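Local coordinates for CcbJ (PDB 4HGZ), which probably acts as an S-adenosyl-L-methionine-dependent N-methyltransferase in Streptomyces caelestis, at residues C[49-59]-C[249-257]; C[38-46]-C[187-195]. All coordinates share one frame; numbering follows the deposited sequence.

Contact 1 (C[49-59]-C[249-257]); sequences DGREAALFVAA and ERHADFERR. With SO4 (sulfate ion), chain T.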
ATOM      1  N   ASP C  49       1.991  11.874 -28.436  1.00 69.59           N
ATOM      2  CA  ASP C  49       0.792  12.528 -28.926  1.00 69.47           C
ATOM      3  C   ASP C  49       1.043  13.839 -29.672  1.00 67.65           C
ATOM      4  O   ASP C  49       0.149  14.696 -29.754  1.00 57.56           O
ATOM      5  CB  ASP C  49      -0.210  12.731 -27.785  1.00 70.98           C
ATOM      6  CG  ASP C  49       0.261  13.735 -26.758  1.00 77.42           C
ATOM      7  OD1 ASP C  49       1.400  14.232 -26.885  1.00 77.10           O
ATOM      8  OD2 ASP C  49      -0.517  14.028 -25.822  1.00 74.47           O
ATOM      9  N   GLY C  50       2.250  13.995 -30.218  1.00 60.10           N
ATOM     10  CA  GLY C  50       2.549  15.174 -31.018  1.00 56.37           C
ATOM     11  C   GLY C  50       1.409  15.417 -31.993  1.00 59.64           C
ATOM     12  O   GLY C  50       0.783  16.482 -31.995  1.00 56.05           O
ATOM     13  N   ARG C  51       1.123  14.409 -32.813  1.00 64.10           N
ATOM     14  CA  ARG C  51       0.053  14.509 -33.796  1.00 63.22           C
ATOM     15  C   ARG C  51      -1.254  15.002 -33.194  1.00 63.35           C
ATOM     16  O   ARG C  51      -1.900  15.892 -33.737  1.00 66.00           O
ATOM     17  CB  ARG C  51      -0.188  13.157 -34.454  1.00 74.61           C
ATOM     18  CG  ARG C  51       0.856  12.770 -35.458  1.00 59.19           C
ATOM     19  CD  ARG C  51       0.895  13.789 -36.556  1.00 59.43           C
ATOM     20  NE  ARG C  51       1.993  13.504 -37.473  1.00105.65           N
ATOM     21  CZ  ARG C  51       2.485  14.371 -38.353  1.00 89.36           C
ATOM     22  NH1 ARG C  51       1.980  15.598 -38.451  1.00 64.56           N
ATOM     23  NH2 ARG C  51       3.486  14.002 -39.138  1.00 50.70           N
ATOM     24  N   GLU C  52      -1.663  14.409 -32.079  1.00 64.57           N
ATOM     25  CA  GLU C  52      -2.975  14.734 -31.521  1.00 60.81           C
ATOM     26  C   GLU C  52      -3.011  16.151 -30.970  1.00 60.18           C
ATOM     27  O   GLU C  52      -4.001  16.865 -31.144  1.00 61.04           O
ATOM     28  CB  GLU C  52      -3.405  13.712 -30.465  1.00 66.53           C
ATOM     29  CG  GLU C  52      -3.708  12.317 -31.039  1.00 68.48           C
ATOM     30  CD  GLU C  52      -2.478  11.662 -31.639  1.00 90.38           C
ATOM     31  OE1 GLU C  52      -1.353  12.124 -31.332  1.00 93.85           O
ATOM     32  OE2 GLU C  52      -2.632  10.694 -32.418  1.00 90.78           O
ATOM     33  N   ALA C  53      -1.925  16.557 -30.313  1.00 55.18           N
ATOM     34  CA  ALA C  53      -1.810  17.924 -29.840  1.00 49.60           C
ATOM     35  C   ALA C  53      -1.981  18.872 -31.015  1.00 54.02           C
ATOM     36  O   ALA C  53      -2.699  19.874 -30.920  1.00 54.04           O
ATOM     37  CB  ALA C  53      -0.465  18.153 -29.179  1.00 46.26           C
ATOM     38  N   ALA C  54      -1.318  18.554 -32.124  1.00 52.47           N
ATOM     39  CA  ALA C  54      -1.354  19.436 -33.284  1.00 53.81           C
ATOM     40  C   ALA C  54      -2.798  19.612 -33.753  1.00 54.93           C
ATOM     41  O   ALA C  54      -3.308  20.731 -33.866  1.00 55.44           O
ATOM     42  CB  ALA C  54      -0.467  18.896 -34.409  1.00 44.08           C
ATOM     43  N   LEU C  55      -3.462  18.494 -34.015  1.00 59.24           N
ATOM     44  CA  LEU C  55      -4.835  18.542 -34.477  1.00 61.56           C
ATOM     45  C   LEU C  55      -5.641  19.391 -33.495  1.00 59.47           C
ATOM     46  O   LEU C  55      -6.338  20.333 -33.889  1.00 57.52           O
ATOM     47  CB  LEU C  55      -5.398  17.122 -34.609  1.00 62.15           C
ATOM     48  CG  LEU C  55      -4.837  16.270 -35.771  1.00 76.75           C
ATOM     49  CD1 LEU C  55      -4.988  14.748 -35.540  1.00 63.79           C
ATOM     50  CD2 LEU C  55      -5.465  16.666 -37.110  1.00 65.98           C
ATOM     51  N   PHE C  56      -5.507  19.081 -32.211  1.00 52.45           N
ATOM     52  CA  PHE C  56      -6.218  19.820 -31.177  1.00 52.02           C
ATOM     53  C   PHE C  56      -6.011  21.321 -31.307  1.00 53.94           C
ATOM     54  O   PHE C  56      -6.976  22.073 -31.408  1.00 64.01           O
ATOM     55  CB  PHE C  56      -5.794  19.359 -29.787  1.00 53.47           C
ATOM     56  CG  PHE C  56      -6.655  19.906 -28.690  1.00 49.05           C
ATOM     57  CD1 PHE C  56      -7.754  19.203 -28.244  1.00 44.89           C
ATOM     58  CD2 PHE C  56      -6.363  21.121 -28.105  1.00 47.30           C
ATOM     59  CE1 PHE C  56      -8.548  19.709 -27.239  1.00 46.83           C
ATOM     60  CE2 PHE C  56      -7.157  21.634 -27.096  1.00 47.23           C
ATOM     61  CZ  PHE C  56      -8.252  20.931 -26.668  1.00 39.48           C
ATOM     62  N   VAL C  57      -4.755  21.760 -31.297  1.00 53.78           N
ATOM     63  CA  VAL C  57      -4.458  23.187 -31.421  1.00 51.36           C
ATOM     64  C   VAL C  57      -4.965  23.764 -32.750  1.00 56.43           C
ATOM     65  O   VAL C  57      -5.657  24.786 -32.764  1.00 58.10           O
ATOM     66  CB  VAL C  57      -2.959  23.478 -31.218  1.00 51.73           C
ATOM     67  CG1 VAL C  57      -2.639  24.894 -31.617  1.00 43.03           C
ATOM     68  CG2 VAL C  57      -2.576  23.247 -29.767  1.00 38.59           C
ATOM     69  N   ALA C  58      -4.646  23.094 -33.858  1.00 58.55           N
ATOM     70  CA  ALA C  58      -5.149  23.493 -35.183  1.00 57.87           C
ATOM     71  C   ALA C  58      -6.646  23.792 -35.180  1.00 61.48           C
ATOM     72  O   ALA C  58      -7.075  24.828 -35.687  1.00 70.08           O
ATOM     73  CB  ALA C  58      -4.839  22.427 -36.218  1.00 45.27           C
ATOM     74  N   ALA C  59      -7.441  22.885 -34.615  1.00 52.87           N
ATOM     75  CA  ALA C  59      -8.894  23.073 -34.566  1.00 58.12           C
ATOM     76  C   ALA C  59      -9.274  24.386 -33.892  1.00 55.42           C
ATOM     77  O   ALA C  59     -10.331  24.949 -34.172  1.00 65.12           O
ATOM     78  CB  ALA C  59      -9.582  21.887 -33.871  1.00 48.42           C
ATOM     79  N   GLU C 249     -13.019  24.473 -21.223  1.00 48.75           N
ATOM     80  CA  GLU C 249     -13.143  23.022 -21.301  1.00 48.65           C
ATOM     81  C   GLU C 249     -11.929  22.295 -20.750  1.00 48.39           C
ATOM     82  O   GLU C 249     -10.811  22.814 -20.778  1.00 51.71           O
ATOM     83  CB  GLU C 249     -13.429  22.576 -22.733  1.00 50.99           C
ATOM     84  CG  GLU C 249     -12.405  23.029 -23.753  1.00 65.54           C
ATOM     85  CD  GLU C 249     -12.861  22.809 -25.190  1.00 71.81           C
ATOM     86  OE1 GLU C 249     -12.208  22.028 -25.916  1.00 77.16           O
ATOM     87  OE2 GLU C 249     -13.870  23.420 -25.593  1.00 80.51           O
ATOM     88  N   ARG C 250     -12.164  21.092 -20.238  1.00 44.71           N
ATOM     89  CA  ARG C 250     -11.093  20.258 -19.728  1.00 40.69           C
ATOM     90  C   ARG C 250     -11.278  18.823 -20.188  1.00 47.17           C
ATOM     91  O   ARG C 250     -12.362  18.258 -20.054  1.00 51.06           O
ATOM     92  CB  ARG C 250     -11.043  20.292 -18.204  1.00 31.23           C
ATOM     93  CG  ARG C 250      -9.627  20.187 -17.696  1.00 58.40           C
ATOM     94  CD  ARG C 250      -9.540  19.837 -16.239  1.00 42.72           C
ATOM     95  NE  ARG C 250     -10.167  20.836 -15.388  1.00 58.37           N
ATOM     96  CZ  ARG C 250      -9.631  22.011 -15.095  1.00 45.86           C
ATOM     97  NH1 ARG C 250      -8.460  22.355 -15.598  1.00 33.25           N
ATOM     98  NH2 ARG C 250     -10.281  22.850 -14.305  1.00 51.19           N
ATOM     99  N   HIS C 251     -10.215  18.236 -20.724  1.00 48.39           N
ATOM    100  CA  HIS C 251     -10.223  16.832 -21.117  1.00 46.22           C
ATOM    101  C   HIS C 251      -9.074  16.104 -20.426  1.00 45.64           C
ATOM    102  O   HIS C 251      -8.259  16.718 -19.734  1.00 51.32           O
ATOM    103  CB  HIS C 251     -10.064  16.696 -22.633  1.00 45.86           C
ATOM    104  CG  HIS C 251     -10.845  17.697 -23.415  1.00 47.06           C
ATOM    105  ND1 HIS C 251     -12.110  17.442 -23.895  1.00 57.58           N
ATOM    106  CD2 HIS C 251     -10.537  18.953 -23.815  1.00 45.46           C
ATOM    107  CE1 HIS C 251     -12.555  18.499 -24.550  1.00 43.61           C
ATOM    108  NE2 HIS C 251     -11.618  19.430 -24.517  1.00 63.15           N
ATOM    109  N   ALA C 252      -9.006  14.799 -20.631  1.00 42.81           N
ATOM    110  CA  ALA C 252      -7.943  13.990 -20.063  1.00 44.65           C
ATOM    111  C   ALA C 252      -6.731  14.028 -20.965  1.00 43.01           C
ATOM    112  O   ALA C 252      -5.628  13.689 -20.552  1.00 53.65           O
ATOM    113  CB  ALA C 252      -8.415  12.542 -19.904  1.00 37.00           C
ATOM    114  N   ASP C 253      -6.940  14.413 -22.212  1.00 36.55           N
ATOM    115  CA  ASP C 253      -5.898  14.260 -23.208  1.00 46.83           C
ATOM    116  C   ASP C 253      -6.318  14.940 -24.508  1.00 47.22           C
ATOM    117  O   ASP C 253      -7.436  15.442 -24.614  1.00 49.08           O
ATOM    118  CB  ASP C 253      -5.627  12.782 -23.432  1.00 43.05           C
ATOM    119  CG  ASP C 253      -6.764  12.091 -24.163  1.00 64.02           C
ATOM    120  OD1 ASP C 253      -7.690  12.795 -24.627  1.00 58.21           O
ATOM    121  OD2 ASP C 253      -6.724  10.846 -24.277  1.00 63.04           O
ATOM    122  N   PHE C 254      -5.440  14.960 -25.503  1.00 47.44           N
ATOM    123  CA  PHE C 254      -5.741  15.770 -26.684  1.00 50.86           C
ATOM    124  C   PHE C 254      -6.809  15.196 -27.603  1.00 53.01           C
ATOM    125  O   PHE C 254      -7.181  15.831 -28.584  1.00 61.16           O
ATOM    126  CB  PHE C 254      -4.477  16.118 -27.475  1.00 45.28           C
ATOM    127  CG  PHE C 254      -3.646  17.181 -26.833  1.00 49.41           C
ATOM    128  CD1 PHE C 254      -4.165  18.451 -26.631  1.00 52.43           C
ATOM    129  CD2 PHE C 254      -2.356  16.909 -26.405  1.00 42.04           C
ATOM    130  CE1 PHE C 254      -3.402  19.439 -26.022  1.00 45.01           C
ATOM    131  CE2 PHE C 254      -1.593  17.887 -25.798  1.00 46.20           C
ATOM    132  CZ  PHE C 254      -2.114  19.157 -25.611  1.00 43.09           C
ATOM    133  N   GLU C 255      -7.296  13.996 -27.307  1.00 55.06           N
ATOM    134  CA  GLU C 255      -8.367  13.429 -28.127  1.00 55.88           C
ATOM    135  C   GLU C 255      -9.714  13.628 -27.440  1.00 53.88           C
ATOM    136  O   GLU C 255     -10.718  13.071 -27.843  1.00 52.71           O
ATOM    137  CB  GLU C 255      -8.120  11.956 -28.442  1.00 50.45           C
ATOM    138  CG  GLU C 255      -6.721  11.656 -28.967  1.00 66.31           C
ATOM    139  CD  GLU C 255      -6.609  10.258 -29.546  1.00 83.72           C
ATOM    140  OE1 GLU C 255      -7.226  10.006 -30.599  1.00 89.40           O
ATOM    141  OE2 GLU C 255      -5.909   9.410 -28.952  1.00 84.69           O
ATOM    142  N   ARG C 256      -9.724  14.434 -26.390  1.00 50.51           N
ATOM    143  CA  ARG C 256     -10.984  14.871 -25.805  1.00 57.17           C
ATOM    144  C   ARG C 256     -11.699  13.803 -24.985  1.00 56.75           C
ATOM    145  O   ARG C 256     -12.912  13.879 -24.785  1.00 58.25           O
ATOM    146  CB  ARG C 256     -11.912  15.412 -26.896  1.00 54.19           C
ATOM    147  CG  ARG C 256     -11.329  16.613 -27.609  1.00 61.68           C
ATOM    148  CD  ARG C 256     -12.344  17.354 -28.458  1.00 58.47           C
ATOM    149  NE  ARG C 256     -11.782  18.636 -28.890  1.00 80.27           N
ATOM    150  CZ  ARG C 256     -10.854  18.768 -29.844  1.00 92.62           C
ATOM    151  NH1 ARG C 256     -10.373  17.692 -30.477  1.00 65.47           N
ATOM    152  NH2 ARG C 256     -10.400  19.980 -30.166  1.00 82.59           N
ATOM    153  N   ARG C 257     -10.950  12.825 -24.491  1.00 51.55           N
ATOM    154  CA  ARG C 257     -11.539  11.829 -23.615  1.00 48.23           C
ATOM    155  C   ARG C 257     -11.980  12.497 -22.334  1.00 50.22           C
ATOM    156  O   ARG C 257     -11.392  13.494 -21.922  1.00 47.46           O
ATOM    157  CB  ARG C 257     -10.542  10.721 -23.303  1.00 48.67           C
ATOM    158  CG  ARG C 257     -10.138   9.949 -24.509  1.00 55.09           C
ATOM    159  CD  ARG C 257      -9.306   8.771 -24.139  1.00 61.48           C
ATOM    160  NE  ARG C 257      -9.271   7.839 -25.255  1.00 65.26           N
ATOM    161  CZ  ARG C 257      -8.346   7.853 -26.201  1.00 68.33           C
ATOM    162  NH1 ARG C 257      -7.368   8.744 -26.157  1.00 54.24           N
ATOM    163  NH2 ARG C 257      -8.403   6.969 -27.181  1.00 64.59           N
TER
HETATM  164  S   SO4 T 302     -11.401   5.108 -26.603  1.00 82.11           S
HETATM  165  O1  SO4 T 302     -12.490   4.369 -27.234  1.00 94.36           O
HETATM  166  O2  SO4 T 302     -11.039   4.457 -25.348  1.00 69.92           O
HETATM  167  O3  SO4 T 302     -10.254   5.150 -27.516  1.00 82.08           O
HETATM  168  O4  SO4 T 302     -11.836   6.468 -26.301  1.00 78.17           O
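F254 and F56 head a mainly apolar contact in which a loop packs against the side of the first helix of a Rossmann-like methyltransferase domain. Helix 50-61 precedes strand 66-69, whereas residues 249-257 form the end of the edge strand 245-251 and the turn beyond it. No hydrogen bond joins the two segments. F254 CD1 lies over one face of the F56 ring, 3.5 Å from F56 CG, with the planes inclined obliquely at 57°. A53 CA sits over a face of the F254 ring, 3.8 Å from its centroid, in a CH-pi contact; D49 OD2 comes to the ring edge near its plane. With CG anti to the backbone N (chi1 -170°), F56 extends from the helix to reach F254, H251 and R256. The guanidinium of R256, carried on an extended chain, sets its face against the CD1 side of F56, with R256 NH2 3.4 Å from F56 CD1. H251 CD2 approaches F56 CE1 obliquely, and its ring is steadied by a bond from H251 NE2 to E249 OE1 of 3.0 Å. V167 and V269 of the mixed sheet also pack against F56. The loop is shaped by a type I turn from D253 to R256 and an Asx turn, D253 OD1 accepting from E255 N (3.0 Å). R257 NH1 bridges D253 OD2 (2.9 Å) and E255 OE2, while R257 NE and NH2 hold a sulfate, probably from the crystallisation liquor, also bound by R258 N of the second subunit. The packing of F254, F56 and A53 implies an apolar join; at one edge D49 OD1 forms a salt bridge with R75 of the S-adenosyl-L-homocysteine site, and at another lies the second subunit.

Contact 2 (C[38-46]-C[187-195]); sequences DEWPGDAGP and VELEDTAVH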
ATOM      1  N   ASP C  38      12.071  12.574 -28.948  1.00114.64           N
ATOM      2  CA  ASP C  38      13.295  12.678 -29.788  1.00112.87           C
ATOM      3  C   ASP C  38      13.941  11.300 -29.968  1.00111.94           C
ATOM      4  O   ASP C  38      13.579  10.546 -30.872  1.00103.62           O
ATOM      5  CB  ASP C  38      14.289  13.664 -29.157  1.00117.77           C
ATOM      6  CG  ASP C  38      15.160  14.373 -30.191  1.00122.23           C
ATOM      7  OD1 ASP C  38      14.632  14.744 -31.263  1.00124.59           O
ATOM      8  OD2 ASP C  38      16.368  14.574 -29.924  1.00 99.18           O
ATOM      9  N   GLU C  39      14.886  10.974 -29.088  1.00115.83           N
ATOM     10  CA  GLU C  39      15.695   9.754 -29.206  1.00112.29           C
ATOM     11  C   GLU C  39      15.177   8.604 -28.330  1.00102.65           C
ATOM     12  O   GLU C  39      14.934   7.499 -28.822  1.00 99.36           O
ATOM     13  CB  GLU C  39      17.155  10.060 -28.840  1.00117.04           C
ATOM     14  CG  GLU C  39      17.689  11.369 -29.418  1.00124.84           C
ATOM     15  CD  GLU C  39      18.400  12.221 -28.373  1.00133.16           C
ATOM     16  OE1 GLU C  39      18.139  12.025 -27.166  1.00126.51           O
ATOM     17  OE2 GLU C  39      19.207  13.093 -28.757  1.00128.11           O
ATOM     18  N   TRP C  40      15.021   8.871 -27.033  1.00149.85           N
ATOM     19  CA  TRP C  40      14.595   7.858 -26.064  1.00135.10           C
ATOM     20  C   TRP C  40      13.375   7.067 -26.542  1.00120.46           C
ATOM     21  O   TRP C  40      12.436   7.638 -27.093  1.00119.46           O
ATOM     22  CB  TRP C  40      14.270   8.507 -24.715  1.00134.63           C
ATOM     23  CG  TRP C  40      15.154   9.658 -24.333  1.00137.79           C
ATOM     24  CD1 TRP C  40      16.204   9.632 -23.461  1.00122.03           C
ATOM     25  CD2 TRP C  40      15.051  11.015 -24.798  1.00155.15           C
ATOM     26  NE1 TRP C  40      16.765  10.882 -23.358  1.00145.44           N
ATOM     27  CE2 TRP C  40      16.078  11.750 -24.170  1.00161.91           C
ATOM     28  CE3 TRP C  40      14.195  11.677 -25.688  1.00147.47           C
ATOM     29  CZ2 TRP C  40      16.272  13.118 -24.404  1.00156.04           C
ATOM     30  CZ3 TRP C  40      14.391  13.037 -25.919  1.00142.79           C
ATOM     31  CH2 TRP C  40      15.421  13.739 -25.279  1.00135.89           C
ATOM     32  N   PRO C  41      13.382   5.747 -26.320  1.00112.17           N
ATOM     33  CA  PRO C  41      12.270   4.874 -26.699  1.00109.57           C
ATOM     34  C   PRO C  41      11.162   4.769 -25.643  1.00103.46           C
ATOM     35  O   PRO C  41      11.273   5.340 -24.559  1.00102.88           O
ATOM     36  CB  PRO C  41      12.948   3.514 -26.861  1.00110.07           C
ATOM     37  CG  PRO C  41      14.062   3.550 -25.880  1.00112.86           C
ATOM     38  CD  PRO C  41      14.541   4.979 -25.829  1.00117.72           C
ATOM     39  N   GLY C  42      10.100   4.042 -25.983  1.00 99.97           N
ATOM     40  CA  GLY C  42       9.020   3.706 -25.051  1.00 91.16           C
ATOM     41  C   GLY C  42       8.471   4.844 -24.215  1.00 81.39           C
ATOM     42  O   GLY C  42       8.273   5.955 -24.714  1.00 69.46           O
ATOM     43  N   ASP C  43       8.219   4.561 -22.937  1.00 82.68           N
ATOM     44  CA  ASP C  43       7.691   5.570 -22.009  1.00 81.36           C
ATOM     45  C   ASP C  43       8.757   6.590 -21.632  1.00 67.45           C
ATOM     46  O   ASP C  43       8.463   7.603 -21.011  1.00 70.80           O
ATOM     47  CB  ASP C  43       7.127   4.917 -20.744  1.00 84.98           C
ATOM     48  CG  ASP C  43       6.052   3.880 -21.044  1.00104.92           C
ATOM     49  OD1 ASP C  43       5.132   4.185 -21.832  1.00111.03           O
ATOM     50  OD2 ASP C  43       6.121   2.762 -20.484  1.00112.57           O
ATOM     51  N   ALA C  44       9.999   6.319 -22.016  1.00 76.05           N
ATOM     52  CA  ALA C  44      11.109   7.208 -21.702  1.00 75.20           C
ATOM     53  C   ALA C  44      11.075   8.454 -22.563  1.00 76.72           C
ATOM     54  O   ALA C  44      11.464   9.527 -22.115  1.00 81.04           O
ATOM     55  CB  ALA C  44      12.430   6.488 -21.876  1.00 84.71           C
ATOM     56  N   GLY C  45      10.607   8.304 -23.799  1.00 82.32           N
ATOM     57  CA  GLY C  45      10.526   9.419 -24.737  1.00 88.74           C
ATOM     58  C   GLY C  45       9.485  10.439 -24.328  1.00 91.49           C
ATOM     59  O   GLY C  45       8.903  10.337 -23.248  1.00 97.22           O
ATOM     60  N   PRO C  46       9.243  11.439 -25.189  1.00 95.44           N
ATOM     61  CA  PRO C  46       8.181  12.399 -24.902  1.00 92.66           C
ATOM     62  C   PRO C  46       6.829  11.796 -25.288  1.00 91.18           C
ATOM     63  O   PRO C  46       6.784  10.860 -26.093  1.00 89.33           O
ATOM     64  CB  PRO C  46       8.535  13.597 -25.793  1.00 86.86           C
ATOM     65  CG  PRO C  46       9.514  13.063 -26.841  1.00 94.75           C
ATOM     66  CD  PRO C  46       9.821  11.624 -26.531  1.00 92.16           C
ATOM     67  N   VAL C 187      11.359   3.309 -15.549  1.00 39.37           N
ATOM     68  CA  VAL C 187      10.629   4.019 -16.598  1.00 38.14           C
ATOM     69  C   VAL C 187      10.492   3.186 -17.876  1.00 44.03           C
ATOM     70  O   VAL C 187       9.388   2.993 -18.366  1.00 49.41           O
ATOM     71  CB  VAL C 187      11.284   5.366 -16.935  1.00 45.95           C
ATOM     72  CG1 VAL C 187      10.537   6.062 -18.086  1.00 26.94           C
ATOM     73  CG2 VAL C 187      11.342   6.244 -15.689  1.00 38.99           C
ATOM     74  N   GLU C 188      11.603   2.688 -18.412  1.00 41.01           N
ATOM     75  CA  GLU C 188      11.536   1.862 -19.616  1.00 38.19           C
ATOM     76  C   GLU C 188      12.739   0.935 -19.787  1.00 39.00           C
ATOM     77  O   GLU C 188      13.813   1.212 -19.275  1.00 43.64           O
ATOM     78  CB  GLU C 188      11.408   2.751 -20.847  1.00 46.31           C
ATOM     79  CG  GLU C 188      11.304   1.965 -22.147  1.00 50.74           C
ATOM     80  CD  GLU C 188       9.986   1.233 -22.263  1.00 68.77           C
ATOM     81  OE1 GLU C 188       8.970   1.892 -22.577  1.00 60.58           O
ATOM     82  OE2 GLU C 188       9.969   0.002 -22.045  1.00 55.55           O
ATOM     83  N   LEU C 189      12.563  -0.161 -20.516  1.00 39.64           N
ATOM     84  CA  LEU C 189      13.678  -1.073 -20.798  1.00 46.47           C
ATOM     85  C   LEU C 189      14.040  -1.119 -22.277  1.00 45.54           C
ATOM     86  O   LEU C 189      13.175  -1.004 -23.135  1.00 55.00           O
ATOM     87  CB  LEU C 189      13.337  -2.496 -20.362  1.00 43.46           C
ATOM     88  CG  LEU C 189      12.662  -2.691 -19.017  1.00 45.39           C
ATOM     89  CD1 LEU C 189      12.230  -4.143 -18.916  1.00 45.19           C
ATOM     90  CD2 LEU C 189      13.613  -2.323 -17.898  1.00 33.33           C
ATOM     91  N   GLU C 190      15.323  -1.301 -22.566  1.00 49.69           N
ATOM     92  CA  GLU C 190      15.798  -1.549 -23.926  1.00 50.31           C
ATOM     93  C   GLU C 190      16.743  -2.728 -23.849  1.00 54.06           C
ATOM     94  O   GLU C 190      17.130  -3.141 -22.761  1.00 54.89           O
ATOM     95  CB  GLU C 190      16.605  -0.375 -24.475  1.00 56.32           C
ATOM     96  CG  GLU C 190      15.954   0.987 -24.456  1.00 65.20           C
ATOM     97  CD  GLU C 190      16.880   2.042 -25.054  1.00 86.07           C
ATOM     98  OE1 GLU C 190      17.703   1.678 -25.925  1.00 84.66           O
ATOM     99  OE2 GLU C 190      16.796   3.228 -24.660  1.00 84.20           O
ATOM    100  N   ASP C 191      17.164  -3.232 -25.000  1.00 59.00           N
ATOM    101  CA  ASP C 191      18.058  -4.384 -25.034  1.00 67.91           C
ATOM    102  C   ASP C 191      19.364  -4.117 -24.284  1.00 61.33           C
ATOM    103  O   ASP C 191      19.894  -5.002 -23.613  1.00 62.29           O
ATOM    104  CB  ASP C 191      18.355  -4.801 -26.481  1.00 78.66           C
ATOM    105  CG  ASP C 191      17.108  -4.796 -27.364  1.00 97.90           C
ATOM    106  OD1 ASP C 191      16.081  -4.226 -26.942  1.00107.25           O
ATOM    107  OD2 ASP C 191      17.157  -5.355 -28.483  1.00 99.50           O
ATOM    108  N   THR C 192      19.877  -2.896 -24.398  1.00 59.21           N
ATOM    109  CA  THR C 192      21.202  -2.573 -23.865  1.00 55.46           C
ATOM    110  C   THR C 192      21.206  -1.412 -22.867  1.00 57.26           C
ATOM    111  O   THR C 192      22.262  -0.891 -22.531  1.00 54.85           O
ATOM    112  CB  THR C 192      22.203  -2.220 -25.000  1.00 64.98           C
ATOM    113  OG1 THR C 192      21.831  -0.970 -25.593  1.00 58.98           O
ATOM    114  CG2 THR C 192      22.245  -3.316 -26.090  1.00 54.93           C
ATOM    115  N   ALA C 193      20.035  -0.993 -22.401  1.00 52.72           N
ATOM    116  CA  ALA C 193      19.978   0.070 -21.410  1.00 48.63           C
ATOM    117  C   ALA C 193      18.658   0.042 -20.664  1.00 45.24           C
ATOM    118  O   ALA C 193      17.659  -0.452 -21.184  1.00 48.33           O
ATOM    119  CB  ALA C 193      20.181   1.428 -22.067  1.00 45.19           C
ATOM    120  N   VAL C 194      18.662   0.567 -19.444  1.00 36.61           N
ATOM    121  CA  VAL C 194      17.429   0.750 -18.702  1.00 45.10           C
ATOM    122  C   VAL C 194      17.275   2.222 -18.361  1.00 46.01           C
ATOM    123  O   VAL C 194      18.257   2.910 -18.062  1.00 43.74           O
ATOM    124  CB  VAL C 194      17.390  -0.089 -17.411  1.00 36.85           C
ATOM    125  CG1 VAL C 194      17.723  -1.536 -17.723  1.00 47.46           C
ATOM    126  CG2 VAL C 194      18.372   0.453 -16.408  1.00 44.28           C
ATOM    127  N   HIS C 195      16.037   2.696 -18.434  1.00 42.12           N
ATOM    128  CA  HIS C 195      15.691   4.051 -18.052  1.00 40.12           C
ATOM    129  C   HIS C 195      14.939   4.019 -16.732  1.00 40.59           C
ATOM    130  O   HIS C 195      13.885   3.386 -16.617  1.00 40.82           O
ATOM    131  CB  HIS C 195      14.836   4.709 -19.139  1.00 39.95           C
ATOM    132  CG  HIS C 195      15.519   4.791 -20.469  1.00 50.94           C
ATOM    133  ND1 HIS C 195      15.931   5.984 -21.024  1.00 59.67           N
ATOM    134  CD2 HIS C 195      15.886   3.824 -21.345  1.00 51.60           C
ATOM    135  CE1 HIS C 195      16.509   5.750 -22.191  1.00 55.54           C
ATOM    136  NE2 HIS C 195      16.494   4.447 -22.408  1.00 50.88           N
TER
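D43 and A44 dock on a beta hairpin at its classic beta bulge, where V187 and E188 both face H195. The hairpin, made by strands 181-189 and 193-202, belongs to the four-stranded antiparallel sheet; the docking partner is the irregular N-terminal loop ahead of helix 50-61. One hydrogen bond crosses the contact: D43 N donates to E188 OE1 at 2.8 Å with an N-H...O angle of 160°, using the anti lone pair of that oxygen. Beside it, A44 CB lies over one face of the H195 imidazole, 4.0 Å from the ring centroid, a CH-pi contact, and V187 CG1 packs against A44 CA. P41 sets CG and CD of its ring against the carboxylate of E190. W40, poorly ordered, approaches only by its edge, W40 CD1 lying 4.1 Å from H195 CE1, near the planes of both rings. Behind this first shell, the glutamate and histidine are held from several sides. E188 CG is anti to the backbone N (chi1 -179°) and the chain bends at chi2 (70°), bringing OE1 to the backbone N of D43; OE2 accepts from L189 N (3.0 Å) and forms a salt bridge with K200 of the third subunit. That lysine would offset the nearby like charge, D43 OD2 being 3.6 Å from E188 OE1. The imidazole is fixed at both nitrogens: H195 NE2 donates to E190 OE2 at 2.6 Å, close to the ring plane, and ND1 is bonded to H212, which also touches A44. Its rotation is therefore set by E190 of the hairpin and H212 of the neighbouring strand. At the bulge itself, the single carbonyl oxygen of H195 accepts from both V187 N (2.7 Å) and E188 N (3.0 Å).

The two contacts cross along the chain: 38-46 and 49-59 come first and nearly adjoin, followed by 187-195 and then 249-257. Their centres are 24 Å apart, and apart from that adjacency in sequence they do not touch. Contact 1 belongs to the Rossmann-like domain and ties helix 50-61 to the seven-stranded mixed sheet through the loop that follows edge strand 245-251; contact 2 docks loop 38-46 on the hairpin of strands 181-189 and 193-202 at the edge of the four-stranded sheet. The N-terminal segment thus runs from one sheet to the other, and R75, which binds S-adenosyl-L-homocysteine, lies near both W40 and D49, consistent with a cofactor pocket bordered by this segment. Each contact also lies near a different neighbouring subunit.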